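Local coordinates for Lin1840 protein (Listeria innocua serovar 6a, PDB 4ZOC) that probably hydrolyses terminal, non-reducing beta-D-glucosyl residues to release beta-D-glucose, serving beta-1,2-glucan breakdown, at residues 477-482 with 509-514; 437-442 with 484-489; 554-559 with 589-594; 377-382 with 514-519. The protein carries 2 engineered substitutions. All coordinates share one frame; numbering follows the deposited sequence. Where two conformers were deposited one is given.

All four contacts lie within the C-terminal domain of this family 3 glycosidase, away from the glucose pocket and the magnesium site. Interaction 1 is the hub, its centre about 11 Å from that of interaction 3, 14 Å from interaction 2 and 15 Å from interaction 4. Tyr487, on the helix of interaction 2, hydrogen-bonds through OH to Glu511 O (2.8 Å) and also to Leu482 N. Thr558 OG1 of interaction 3 holds Glu511 OE2 at 2.8 Å. Interaction 4 shares Glu514 and helix 513-517 with interaction 1. Interactions 2 and 3 do not touch, their nearest atoms being about 8 Å apart. Interactions 1 and 3 also meet the second subunit.

Interaction 1 (477-482 with 509-514); sequences LATIRL and PLEVKE
Arg481 carries this contact along nearly its whole length. From CB the chain leaves with CG anti to the carbonyl carbon (chi1 -75°). Arg481 CG rests against the Glu511 carboxylate, 3.4 Å from Glu511 OE1, and the next methylene, Arg481 CD, stays as close to that oxygen. A bend at chi3 then swings the guanidinium toward Glu514. Arg481 NH1 is shared: it gives one hydrogen bond to Glu511 OE1 (2.9 Å) and another to Glu514 OE2 (3.0 Å). Arg481 NH2 completes an end-on, two-nitrogen grip with an almost straight bond to Glu514 OE1 (3.1 Å). It also salt-bridges Glu484. The carboxylates meet the guanidinium at its edge, Glu511 steeply turned against it (69°) and Glu514 less so (34°). This salt-bridge network joins two loops of the domain's alpha/beta sandwich, one leading into helix 484-494, the other into helix 513-517. Thr558 OG1 fixes Glu511 OE2, so both oxygens of this carboxylate have partners. Just before Arg481, Ile480 centres an inverse gamma turn and presents Ile480 O to Glu511 N at 2.8 Å, nearly along the C=O axis. The side chains of Leu482 and Leu510 cross at about a right angle, Leu482 CD2 3.9 Å from Leu510 CD1, branched aliphatic tips suited to a buried place.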
loop_
_atom_site.group_PDB
_atom_site.type_symbol
_atom_site.label_atom_id
_atom_site.label_comp_id
_atom_site.label_asym_id
_atom_site.label_seq_id
_atom_site.Cartn_x
_atom_site.Cartn_y
_atom_site.Cartn_z
ATOM N N LEU A 477 9.191 11.329 -1.789
ATOM C CA LEU A 477 9.559 11.152 -3.166
ATOM C C LEU A 477 8.770 10.048 -3.771
ATOM O O LEU A 477 8.884 8.904 -3.324
ATOM C CB LEU A 477 11.015 10.803 -3.346
ATOM C CG LEU A 477 12.117 11.739 -3.147
ATOM C CD1 LEU A 477 13.453 11.060 -3.531
ATOM C CD2 LEU A 477 11.815 12.937 -4.040
ATOM N N ALA A 478 8.011 10.335 -4.810
ATOM C CA ALA A 478 7.305 9.248 -5.482
ATOM C C ALA A 478 8.183 8.256 -6.172
ATOM O O ALA A 478 7.872 7.038 -6.134
ATOM C CB ALA A 478 6.271 9.801 -6.441
ATOM N N THR A 479 9.340 8.684 -6.673
ATOM C CA THR A 479 10.307 7.765 -7.272
ATOM C C THR A 479 11.587 7.816 -6.462
ATOM O O THR A 479 12.209 8.889 -6.254
ATOM C CB THR A 479 10.591 8.156 -8.723
ATOM O OG1 THR A 479 9.336 8.180 -9.444
ATOM C CG2 THR A 479 11.576 7.266 -9.371
ATOM N N ILE A 480 11.959 6.667 -5.910
ATOM C CA ILE A 480 13.079 6.622 -4.975
ATOM C C ILE A 480 14.426 6.437 -5.715
ATOM O O ILE A 480 15.134 5.398 -5.564
ATOM C CB ILE A 480 12.879 5.529 -3.888
ATOM C CG1 ILE A 480 12.577 4.175 -4.503
ATOM C CG2 ILE A 480 11.741 5.951 -2.974
ATOM C CD1 ILE A 480 13.152 3.050 -3.676
ATOM N N ARG A 481 14.759 7.482 -6.453
ATOM C CA ARG A 481 15.958 7.577 -7.258
ATOM C C ARG A 481 16.693 8.867 -6.934
ATOM O O ARG A 481 16.091 9.831 -6.509
ATOM C CB ARG A 481 15.600 7.503 -8.748
ATOM C CG ARG A 481 15.234 6.134 -9.235
ATOM C CD ARG A 481 14.898 6.198 -10.694
ATOM N NE ARG A 481 16.040 6.446 -11.565
ATOM C CZ ARG A 481 16.838 5.491 -12.030
ATOM N NH1 ARG A 481 16.721 4.258 -11.605
ATOM N NH2 ARG A 481 17.843 5.802 -12.845
ATOM N N LEU A 482 18.021 8.840 -7.091
ATOM C CA LEU A 482 18.793 10.039 -7.105
ATOM C C LEU A 482 18.457 10.797 -8.355
ATOM O O LEU A 482 17.789 10.247 -9.270
ATOM C CB LEU A 482 20.299 9.667 -7.162
ATOM C CG LEU A 482 20.993 8.951 -6.021
ATOM C CD1 LEU A 482 22.362 8.569 -6.403
ATOM C CD2 LEU A 482 21.051 9.855 -4.842
ATOM N N PRO A 509 16.390 4.136 1.591
ATOM C CA PRO A 509 16.670 3.214 0.457
ATOM C C PRO A 509 16.381 3.884 -0.859
ATOM O O PRO A 509 15.438 4.723 -0.984
ATOM C CB PRO A 509 15.668 2.092 0.700
ATOM C CG PRO A 509 15.482 2.088 2.240
ATOM C CD PRO A 509 15.381 3.543 2.498
ATOM N N LEU A 510 17.213 3.566 -1.836
ATOM C CA LEU A 510 17.093 4.143 -3.177
ATOM C C LEU A 510 17.189 2.977 -4.161
ATOM O O LEU A 510 17.691 1.887 -3.795
ATOM C CB LEU A 510 18.206 5.139 -3.464
ATOM C CG LEU A 510 18.019 6.475 -2.738
ATOM C CD1 LEU A 510 19.393 7.107 -2.693
ATOM C CD2 LEU A 510 16.896 7.342 -3.305
ATOM N N GLU A 511 16.862 3.248 -5.399
ATOM C CA GLU A 511 17.153 2.310 -6.504
ATOM C C GLU A 511 18.667 2.354 -6.856
ATOM O O GLU A 511 19.183 3.335 -7.420
ATOM C CB GLU A 511 16.355 2.664 -7.749
ATOM C CG GLU A 511 14.847 2.671 -7.610
ATOM C CD GLU A 511 14.099 2.926 -8.926
ATOM O OE1 GLU A 511 14.730 2.900 -10.043
ATOM O OE2 GLU A 511 12.873 3.156 -8.842
ATOM N N VAL A 512 19.390 1.338 -6.435
ATOM C CA VAL A 512 20.808 1.362 -6.581
ATOM C C VAL A 512 21.348 0.338 -7.588
ATOM O O VAL A 512 22.615 0.205 -7.751
ATOM C CB VAL A 512 21.547 1.291 -5.234
ATOM C CG1 VAL A 512 21.175 2.460 -4.337
ATOM C CG2 VAL A 512 21.389 -0.086 -4.590
ATOM N N LYS A 513 20.464 -0.430 -8.240
ATOM C CA LYS A 513 20.913 -1.445 -9.156
ATOM C C LYS A 513 21.922 -0.847 -10.219
ATOM O O LYS A 513 23.022 -1.431 -10.461
ATOM C CB LYS A 513 19.735 -2.141 -9.836
ATOM C CG LYS A 513 20.099 -3.033 -11.028
ATOM C CD LYS A 513 18.869 -3.789 -11.583
ATOM C CE LYS A 513 19.420 -4.809 -12.623
ATOM N NZ LYS A 513 18.381 -5.745 -12.974
ATOM N N GLU A 514 21.586 0.315 -10.761
ATOM C CA GLU A 514 22.445 0.947 -11.813
ATOM C C GLU A 514 23.750 1.416 -11.230
ATOM O O GLU A 514 24.749 1.466 -11.944
ATOM C CB GLU A 514 21.744 2.111 -12.464
ATOM C CG GLU A 514 20.541 1.640 -13.259
ATOM C CD GLU A 514 19.563 2.758 -13.523
ATOM O OE1 GLU A 514 19.988 3.860 -13.906
ATOM O OE2 GLU A 514 18.349 2.530 -13.360
#

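Interaction 2 (437-442 with 484-489); sequences TEYTEL and EAQYQL
Three kinds of interaction join the loop 437-442, which follows strand 432-436, to the opening turns of helix 484-494. The direct hydrogen bond comes from Gln486, whose chain runs extended beyond CG so that NE2 reaches Tyr439 O at 3.0 Å. It is nearly straight (164°), arrives on a lone pair in the carbonyl plane, and leaves close to the plane of the amide. A glutamine suits the place because its two ends serve different partners: OE1 accepts from Gly465 N, which fixes which way round the amide sits. The Tyr439 ring lies beside this amide, pointing the same way, and its OH goes on to Ser402.

Water supplies the second kind. One molecule donates to Thr440 O and accepts from Ala485 N at 3.1 Å, linking the loop to an amide of the first helical turn. Another donates to both Glu441 O and Ala485 O, the latter at 2.8 Å.

The third kind is apolar. Ala485 offers just a methyl, small enough for the loop backbone to come within 3.4 Å, between its CB and Thr440 O. Leu442, with CG anti to the backbone N, lays CD2 over the helix backbone, 3.7 Å from Leu489 N, while its CD1 meets Leu489 CD1 crosswise at 4.0 Å. Leu489 turns its other methyl, CD2, tip to tip against Thr437 OG1.

Three successive loop carbonyls, those of Tyr439, Thr440 and Glu441, are thus satisfied in turn by one side-chain amide and two waters, so the polar loop backbone can lie against the helix while Leu442 and Ala485 pack.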
loop_
_atom_site.group_PDB
_atom_site.type_symbol
_atom_site.label_atom_id
_atom_site.label_comp_id
_atom_site.label_asym_id
_atom_site.label_seq_id
_atom_site.Cartn_x
_atom_site.Cartn_y
_atom_site.Cartn_z
ATOM N N THR A 437 30.829 18.172 -8.361
ATOM C CA THR A 437 29.795 18.393 -9.335
ATOM C C THR A 437 28.548 18.741 -8.563
ATOM O O THR A 437 28.525 18.572 -7.322
ATOM C CB THR A 437 29.516 17.152 -10.224
ATOM O OG1 THR A 437 29.072 16.028 -9.443
ATOM C CG2 THR A 437 30.739 16.771 -10.994
ATOM N N GLU A 438 27.546 19.236 -9.279
ATOM C CA GLU A 438 26.263 19.629 -8.695
ATOM C C GLU A 438 25.361 18.415 -8.455
ATOM O O GLU A 438 25.489 17.373 -9.127
ATOM C CB GLU A 438 25.549 20.630 -9.595
ATOM C CG GLU A 438 26.232 21.994 -9.724
ATOM C CD GLU A 438 25.400 22.925 -10.555
ATOM O OE1 GLU A 438 25.335 22.768 -11.793
ATOM O OE2 GLU A 438 24.740 23.776 -9.957
ATOM N N TYR A 439 24.452 18.538 -7.488
ATOM C CA TYR A 439 23.541 17.415 -7.186
ATOM C C TYR A 439 22.646 16.985 -8.334
ATOM O O TYR A 439 22.289 15.791 -8.405
ATOM C CB TYR A 439 22.635 17.813 -6.014
ATOM C CG TYR A 439 23.281 17.713 -4.646
ATOM C CD1 TYR A 439 24.051 18.741 -4.133
ATOM C CD2 TYR A 439 23.200 16.533 -3.922
ATOM C CE1 TYR A 439 24.586 18.684 -2.874
ATOM C CE2 TYR A 439 23.731 16.457 -2.669
ATOM C CZ TYR A 439 24.462 17.544 -2.155
ATOM O OH TYR A 439 24.953 17.466 -0.892
ATOM N N THR A 440 22.255 17.899 -9.223
ATOM C CA THR A 440 21.255 17.544 -10.237
ATOM C C THR A 440 21.700 17.784 -11.699
ATOM O O THR A 440 20.902 17.708 -12.617
ATOM C CB THR A 440 19.933 18.313 -9.964
ATOM O OG1 THR A 440 20.137 19.727 -10.195
ATOM C CG2 THR A 440 19.465 18.096 -8.537
ATOM N N GLU A 441 22.966 18.128 -11.920
ATOM C CA GLU A 441 23.424 18.486 -13.265
ATOM C C GLU A 441 24.667 17.630 -13.576
ATOM O O GLU A 441 25.396 17.187 -12.667
ATOM C CB GLU A 441 23.772 20.015 -13.335
ATOM C CG GLU A 441 22.688 21.035 -12.987
ATOM C CD GLU A 441 21.587 21.083 -13.989
ATOM O OE1 GLU A 441 21.640 20.220 -14.950
ATOM O OE2 GLU A 441 20.630 21.878 -13.780
ATOM N N LEU A 442 24.913 17.409 -14.861
ATOM C CA LEU A 442 26.176 16.884 -15.353
ATOM C C LEU A 442 26.488 17.605 -16.659
ATOM O O LEU A 442 25.904 17.276 -17.731
ATOM C CB LEU A 442 26.110 15.342 -15.583
ATOM C CG LEU A 442 27.392 14.733 -16.104
ATOM C CD1 LEU A 442 28.533 14.964 -15.109
ATOM C CD2 LEU A 442 27.244 13.263 -16.380
ATOM N N GLU A 484 18.694 12.044 -11.983
ATOM C CA GLU A 484 19.237 11.218 -13.062
ATOM C C GLU A 484 20.682 11.601 -13.463
ATOM O O GLU A 484 21.448 10.741 -13.891
ATOM C CB GLU A 484 18.288 11.252 -14.243
ATOM C CG GLU A 484 18.692 10.351 -15.355
ATOM C CD GLU A 484 18.659 8.853 -15.027
ATOM O OE1 GLU A 484 17.965 8.469 -13.989
ATOM O OE2 GLU A 484 19.270 8.105 -15.914
ATOM N N ALA A 485 21.073 12.874 -13.276
ATOM C CA ALA A 485 22.444 13.311 -13.497
ATOM C C ALA A 485 23.472 12.510 -12.725
ATOM O O ALA A 485 24.592 12.329 -13.195
ATOM C CB ALA A 485 22.582 14.777 -13.174
ATOM N N GLN A 486 23.115 12.014 -11.529
ATOM C CA GLN A 486 24.030 11.195 -10.778
ATOM C C GLN A 486 24.183 9.779 -11.339
ATOM O O GLN A 486 25.270 9.261 -11.354
ATOM C CB GLN A 486 23.643 11.148 -9.295
ATOM C CG GLN A 486 23.678 12.560 -8.681
ATOM C CD GLN A 486 23.635 12.536 -7.170
ATOM O OE1 GLN A 486 24.160 11.622 -6.537
ATOM N NE2 GLN A 486 22.997 13.545 -6.575
ATOM N N TYR A 487 23.116 9.168 -11.812
ATOM C CA TYR A 487 23.243 7.907 -12.522
ATOM C C TYR A 487 24.014 8.120 -13.819
ATOM O O TYR A 487 24.876 7.282 -14.150
ATOM C CB TYR A 487 21.891 7.247 -12.833
ATOM C CG TYR A 487 21.072 6.901 -11.605
ATOM C CD1 TYR A 487 21.260 5.721 -10.972
ATOM C CD2 TYR A 487 20.079 7.758 -11.122
ATOM C CE1 TYR A 487 20.526 5.374 -9.839
ATOM C CE2 TYR A 487 19.380 7.451 -9.965
ATOM C CZ TYR A 487 19.571 6.252 -9.359
ATOM O OH TYR A 487 18.781 5.948 -8.246
ATOM N N GLN A 488 23.799 9.241 -14.493
ATOM C CA GLN A 488 24.595 9.530 -15.702
ATOM C C GLN A 488 26.079 9.666 -15.370
ATOM O O GLN A 488 26.929 9.261 -16.146
ATOM C CB GLN A 488 24.089 10.790 -16.455
ATOM C CG GLN A 488 22.661 10.689 -16.990
ATOM C CD GLN A 488 22.080 12.074 -17.260
ATOM O OE1 GLN A 488 22.763 13.130 -17.128
ATOM N NE2 GLN A 488 20.837 12.102 -17.670
ATOM N N LEU A 489 26.392 10.332 -14.283
ATOM C CA LEU A 489 27.786 10.435 -13.829
ATOM C C LEU A 489 28.410 9.103 -13.545
ATOM O O LEU A 489 29.540 8.852 -13.960
ATOM C CB LEU A 489 27.881 11.412 -12.592
ATOM C CG LEU A 489 29.232 11.596 -11.966
ATOM C CD1 LEU A 489 30.287 12.081 -12.956
ATOM C CD2 LEU A 489 29.129 12.609 -10.780
HETATM O O HOH W 1 19.261 15.302 -12.922
HETATM O O HOH W 2 26.251 14.379 -12.183
#

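Interaction 3 (554-559 with 589-594); sequences FPQTTG and DIPNEP
Gln556 folds its amide across the ring of Pro591, the two side chains crossing at about a right angle with Gln556 CD 3.8 Å from Pro591 CD. CG stands anti to the carbonyl carbon, and a bend at chi2 (-75°) brings the flat amide round. From there Gln556 NE2 donates to Glu593 O at 3.0 Å. The oxygen lies almost in the amide plane, yet the nitrogen approaches from above the carbonyl plane, 40° out of it. The same Glu593 O also takes a hydrogen bond from NE2 of Gln560, so two glutamine amides grip one carbonyl of a chain that forms no regular strand here.

Beside this polar centre is a small aliphatic patch. Thr557 turns OG1 anti to the backbone N, which puts its methyl CG2 in the crowded position and against Ile590 CD1 at 4.0 Å, the two side chains crossing squarely. At the far end Pro594 CB lies 3.5 Å from Phe554 O. Prolines suit these extended stretches, since their rings limit backbone freedom and offer compact, apolar surfaces.

The Asp589 carboxylate accepts from the backbone N of Ala478 and of Thr479 of the second subunit, and Ile590 packs on Ala478 of that subunit. Two loop segments are thus joined at the subunit interface, within the long irregular region of the family 3 C-terminal domain that runs between helix 532-541 and strand 607-611.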
loop_
_atom_site.group_PDB
_atom_site.type_symbol
_atom_site.label_atom_id
_atom_site.label_comp_id
_atom_site.label_asym_id
_atom_site.label_seq_id
_atom_site.Cartn_x
_atom_site.Cartn_y
_atom_site.Cartn_z
ATOM N N PHE A 554 16.275 -2.770 0.158
ATOM C CA PHE A 554 16.513 -1.880 -0.988
ATOM C C PHE A 554 15.737 -2.445 -2.188
ATOM O O PHE A 554 16.102 -3.487 -2.715
ATOM C CB PHE A 554 18.017 -1.796 -1.291
ATOM C CG PHE A 554 18.719 -0.713 -0.487
ATOM C CD1 PHE A 554 18.489 -0.583 0.858
ATOM C CD2 PHE A 554 19.519 0.228 -1.105
ATOM C CE1 PHE A 554 19.052 0.439 1.587
ATOM C CE2 PHE A 554 20.121 1.265 -0.383
ATOM C CZ PHE A 554 19.896 1.322 0.990
ATOM N N PRO A 555 14.617 -1.752 -2.586
ATOM C CA PRO A 555 13.868 -2.308 -3.690
ATOM C C PRO A 555 14.587 -2.384 -5.005
ATOM O O PRO A 555 15.488 -1.618 -5.341
ATOM C CB PRO A 555 12.629 -1.412 -3.784
ATOM C CG PRO A 555 12.534 -0.709 -2.442
ATOM C CD PRO A 555 13.987 -0.539 -2.089
ATOM N N GLN A 556 14.109 -3.361 -5.795
ATOM C CA GLN A 556 14.468 -3.470 -7.216
ATOM C C GLN A 556 14.141 -2.206 -7.979
ATOM O O GLN A 556 14.936 -1.729 -8.781
ATOM C CB GLN A 556 13.762 -4.653 -7.912
ATOM C CG GLN A 556 14.075 -6.058 -7.420
ATOM C CD GLN A 556 15.465 -6.541 -7.897
ATOM O OE1 GLN A 556 16.051 -6.069 -8.902
ATOM N NE2 GLN A 556 15.939 -7.560 -7.233
ATOM N N THR A 557 12.941 -1.686 -7.767
ATOM C CA THR A 557 12.432 -0.480 -8.392
ATOM C C THR A 557 11.298 0.046 -7.502
ATOM O O THR A 557 10.795 -0.698 -6.637
ATOM C CB THR A 557 11.892 -0.781 -9.805
ATOM O OG1 THR A 557 11.618 0.418 -10.526
ATOM C CG2 THR A 557 10.690 -1.730 -9.744
ATOM N N THR A 558 10.902 1.302 -7.686
ATOM C CA THR A 558 9.886 1.978 -6.881
ATOM C C THR A 558 8.605 1.131 -6.776
ATOM O O THR A 558 7.994 1.010 -5.717
ATOM C CB THR A 558 9.583 3.390 -7.522
ATOM O OG1 THR A 558 10.761 4.219 -7.327
ATOM C CG2 THR A 558 8.442 4.017 -6.858
ATOM N N GLY A 559 8.197 0.562 -7.906
ATOM C CA GLY A 559 6.982 -0.224 -7.947
ATOM C C GLY A 559 7.004 -1.574 -7.244
ATOM O O GLY A 559 5.946 -2.195 -7.144
ATOM N N ASP A 589 8.193 -8.228 -14.720
ATOM C CA ASP A 589 9.237 -7.343 -15.113
ATOM C C ASP A 589 10.392 -7.255 -14.108
ATOM O O ASP A 589 11.421 -6.801 -14.473
ATOM C CB ASP A 589 8.701 -5.952 -15.460
ATOM C CG ASP A 589 7.863 -5.267 -14.334
ATOM O OD1 ASP A 589 7.353 -5.931 -13.417
ATOM O OD2 ASP A 589 7.746 -4.029 -14.379
ATOM N N ILE A 590 10.248 -7.820 -12.898
ATOM C CA ILE A 590 11.319 -7.759 -11.865
ATOM C C ILE A 590 11.262 -8.999 -10.994
ATOM O O ILE A 590 10.224 -9.689 -10.949
ATOM C CB ILE A 590 11.175 -6.546 -10.944
ATOM C CG1 ILE A 590 9.831 -6.549 -10.222
ATOM C CG2 ILE A 590 11.423 -5.230 -11.687
ATOM C CD1 ILE A 590 9.798 -5.600 -8.978
ATOM N N PRO A 591 12.344 -9.308 -10.328
ATOM C CA PRO A 591 12.294 -10.310 -9.241
ATOM C C PRO A 591 11.423 -9.948 -8.067
ATOM O O PRO A 591 11.159 -8.758 -7.776
ATOM C CB PRO A 591 13.753 -10.409 -8.803
ATOM C CG PRO A 591 14.527 -9.859 -9.947
ATOM C CD PRO A 591 13.676 -8.717 -10.382
ATOM N N ASN A 592 10.985 -10.991 -7.370
ATOM C CA ASN A 592 10.281 -10.842 -6.099
ATOM C C ASN A 592 11.190 -10.341 -5.026
ATOM O O ASN A 592 10.770 -9.603 -4.101
ATOM C CB ASN A 592 9.691 -12.177 -5.612
ATOM C CG ASN A 592 8.435 -12.615 -6.381
ATOM O OD1 ASN A 592 8.176 -12.217 -7.483
ATOM N ND2 ASN A 592 7.707 -13.557 -5.785
ATOM N N GLU A 593 12.437 -10.746 -5.086
ATOM C CA GLU A 593 13.378 -10.348 -4.048
ATOM C C GLU A 593 13.724 -8.902 -4.189
ATOM O O GLU A 593 13.817 -8.401 -5.292
ATOM C CB GLU A 593 14.681 -11.126 -4.199
ATOM C CG GLU A 593 14.494 -12.597 -3.904
ATOM C CD GLU A 593 13.961 -13.431 -5.086
ATOM O OE1 GLU A 593 13.772 -12.934 -6.222
ATOM O OE2 GLU A 593 13.663 -14.599 -4.817
ATOM N N PRO A 594 13.946 -8.190 -3.050
ATOM C CA PRO A 594 14.505 -6.852 -3.133
ATOM C C PRO A 594 15.933 -6.931 -3.703
ATOM O O PRO A 594 16.528 -8.024 -3.738
ATOM C CB PRO A 594 14.506 -6.376 -1.653
ATOM C CG PRO A 594 14.670 -7.658 -0.904
ATOM C CD PRO A 594 13.893 -8.702 -1.693
#

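Interaction 4 (377-382 with 514-519); sequences LLENKS and ELAESS
Lys381 NZ is gripped twice across this contact, by two backbone carbonyls: Ser519 O at 2.8 Å and Ala516 O at 2.9 Å. NZ lies nearly along the C=O axis of Ser519 and in the carbonyl plane of Ala516. Lys381 starts with CG anti to the carbonyl carbon and runs straight through chi2, then bends at chi3 (-129°) to set the ammonium between the two oxygens. A lysine suits the place because a long, flexible chain is needed to cross to the carbonyls of Ala516 and Ser519, and its several N-H groups can serve both acceptors.

The backbone around those acceptors is itself well held. Leu515 O accepts from both Ser519 OG, at 2.8 Å and from above the carbonyl plane, and Ser518 N. Ser518 OG turns back to Glu514 O at 3.0 Å. Short hydroxyl side chains suit a chain leaving its helix, since they can bond to carbonyls one turn back.

On the strand itself, Glu379, with CG anti to the carbonyl carbon, lays CG against Ala516 CB at 4.0 Å; the bend at chi2 turns the carboxylate, whose OE2 bonds Tyr596 OH. Leu378 and Glu379 form a classic beta bulge opposite Leu522, where edge strand 376-380 pairs antiparallel with strand 521-524. The ammonium thus ties this edge to the chain running from helix 513-517 into strand 521-524, and the partial negative charge of the two carbonyl oxygens would probably favour keeping the lysine protonated.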
loop_
_atom_site.group_PDB
_atom_site.type_symbol
_atom_site.label_atom_id
_atom_site.label_comp_id
_atom_site.label_asym_id
_atom_site.label_seq_id
_atom_site.Cartn_x
_atom_site.Cartn_y
_atom_site.Cartn_z
ATOM N N LEU A 377 28.531 -1.992 3.722
ATOM C CA LEU A 377 29.245 -2.330 2.502
ATOM C C LEU A 377 28.385 -3.201 1.672
ATOM O O LEU A 377 28.053 -4.320 2.072
ATOM C CB LEU A 377 30.589 -3.027 2.829
ATOM C CG LEU A 377 31.481 -3.309 1.575
ATOM C CD1 LEU A 377 31.963 -2.066 0.816
ATOM C CD2 LEU A 377 32.680 -4.184 1.971
ATOM N N LEU A 378 28.007 -2.723 0.506
ATOM C CA LEU A 378 26.988 -3.446 -0.327
ATOM C C LEU A 378 27.598 -4.243 -1.480
ATOM O O LEU A 378 27.066 -5.325 -1.895
ATOM C CB LEU A 378 25.998 -2.429 -0.878
ATOM C CG LEU A 378 25.080 -1.744 0.139
ATOM C CD1 LEU A 378 24.241 -0.733 -0.569
ATOM C CD2 LEU A 378 24.276 -2.810 0.851
ATOM N N GLU A 379 28.704 -3.744 -2.007
ATOM C CA GLU A 379 29.510 -4.430 -3.090
ATOM C C GLU A 379 30.994 -4.199 -2.845
ATOM O O GLU A 379 31.395 -3.119 -2.384
ATOM C CB GLU A 379 29.202 -3.943 -4.537
ATOM C CG GLU A 379 27.746 -4.098 -4.985
ATOM C CD GLU A 379 27.279 -5.534 -5.167
ATOM O OE1 GLU A 379 28.145 -6.468 -5.247
ATOM O OE2 GLU A 379 26.028 -5.672 -5.244
ATOM N N ASN A 380 31.797 -5.194 -3.185
ATOM C CA ASN A 380 33.275 -5.041 -3.180
ATOM C C ASN A 380 33.801 -6.154 -4.020
ATOM O O ASN A 380 34.172 -7.228 -3.527
ATOM C CB ASN A 380 33.809 -5.139 -1.780
ATOM C CG ASN A 380 35.291 -4.782 -1.678
ATOM O OD1 ASN A 380 35.844 -4.129 -2.542
ATOM N ND2 ASN A 380 35.911 -5.229 -0.619
ATOM N N LYS A 381 33.754 -5.879 -5.296
ATOM C CA LYS A 381 34.190 -6.817 -6.370
ATOM C C LYS A 381 35.721 -6.806 -6.454
ATOM O O LYS A 381 36.357 -5.759 -6.469
ATOM C CB LYS A 381 33.512 -6.406 -7.658
ATOM C CG LYS A 381 31.968 -6.469 -7.520
ATOM C CD LYS A 381 31.238 -6.158 -8.832
ATOM C CE LYS A 381 30.157 -5.084 -8.665
ATOM N NZ LYS A 381 29.760 -4.562 -10.013
ATOM N N SER A 382 36.327 -7.969 -6.448
ATOM C CA SER A 382 37.784 -8.039 -6.668
ATOM C C SER A 382 38.659 -7.427 -5.573
ATOM O O SER A 382 39.814 -7.126 -5.806
ATOM C CB SER A 382 38.139 -7.380 -8.019
ATOM O OG SER A 382 37.546 -8.125 -9.056
ATOM N N GLU A 514 21.586 0.315 -10.761
ATOM C CA GLU A 514 22.445 0.947 -11.813
ATOM C C GLU A 514 23.750 1.416 -11.230
ATOM O O GLU A 514 24.749 1.466 -11.944
ATOM C CB GLU A 514 21.744 2.111 -12.464
ATOM C CG GLU A 514 20.541 1.640 -13.259
ATOM C CD GLU A 514 19.563 2.758 -13.523
ATOM O OE1 GLU A 514 19.988 3.860 -13.906
ATOM O OE2 GLU A 514 18.349 2.530 -13.360
ATOM N N LEU A 515 23.818 1.673 -9.908
ATOM C CA LEU A 515 25.078 2.062 -9.302
ATOM C C LEU A 515 25.949 0.862 -9.048
ATOM O O LEU A 515 27.116 0.890 -9.345
ATOM C CB LEU A 515 24.805 2.844 -8.010
ATOM C CG LEU A 515 23.927 4.080 -8.198
ATOM C CD1 LEU A 515 23.656 4.759 -6.876
ATOM C CD2 LEU A 515 24.426 5.103 -9.189
ATOM N N ALA A 516 25.356 -0.200 -8.498
ATOM C CA ALA A 516 26.096 -1.420 -8.219
ATOM C C ALA A 516 26.692 -1.971 -9.501
ATOM O O ALA A 516 27.825 -2.476 -9.511
ATOM C CB ALA A 516 25.195 -2.465 -7.614
ATOM N N GLU A 517 25.910 -1.907 -10.555
ATOM C CA GLU A 517 26.411 -2.382 -11.880
ATOM C C GLU A 517 27.459 -1.462 -12.597
ATOM O O GLU A 517 28.095 -1.887 -13.561
ATOM C CB GLU A 517 25.220 -2.691 -12.784
ATOM C CG GLU A 517 24.481 -3.936 -12.255
ATOM C CD GLU A 517 23.234 -4.344 -13.015
ATOM O OE1 GLU A 517 22.899 -3.665 -14.033
ATOM O OE2 GLU A 517 22.585 -5.351 -12.532
ATOM N N SER A 518 27.562 -0.204 -12.214
ATOM C CA SER A 518 28.420 0.751 -12.840
ATOM C C SER A 518 29.711 0.955 -12.004
ATOM O O SER A 518 30.542 1.830 -12.333
ATOM C CB SER A 518 27.692 2.084 -12.890
ATOM O OG SER A 518 26.767 2.256 -13.990
ATOM N N SER A 519 29.892 0.190 -10.932
ATOM C CA SER A 519 31.049 0.388 -10.049
ATOM C C SER A 519 31.570 -0.966 -9.565
ATOM O O SER A 519 30.888 -1.986 -9.718
ATOM C CB SER A 519 30.661 1.262 -8.839
ATOM O OG SER A 519 29.631 0.665 -8.037
#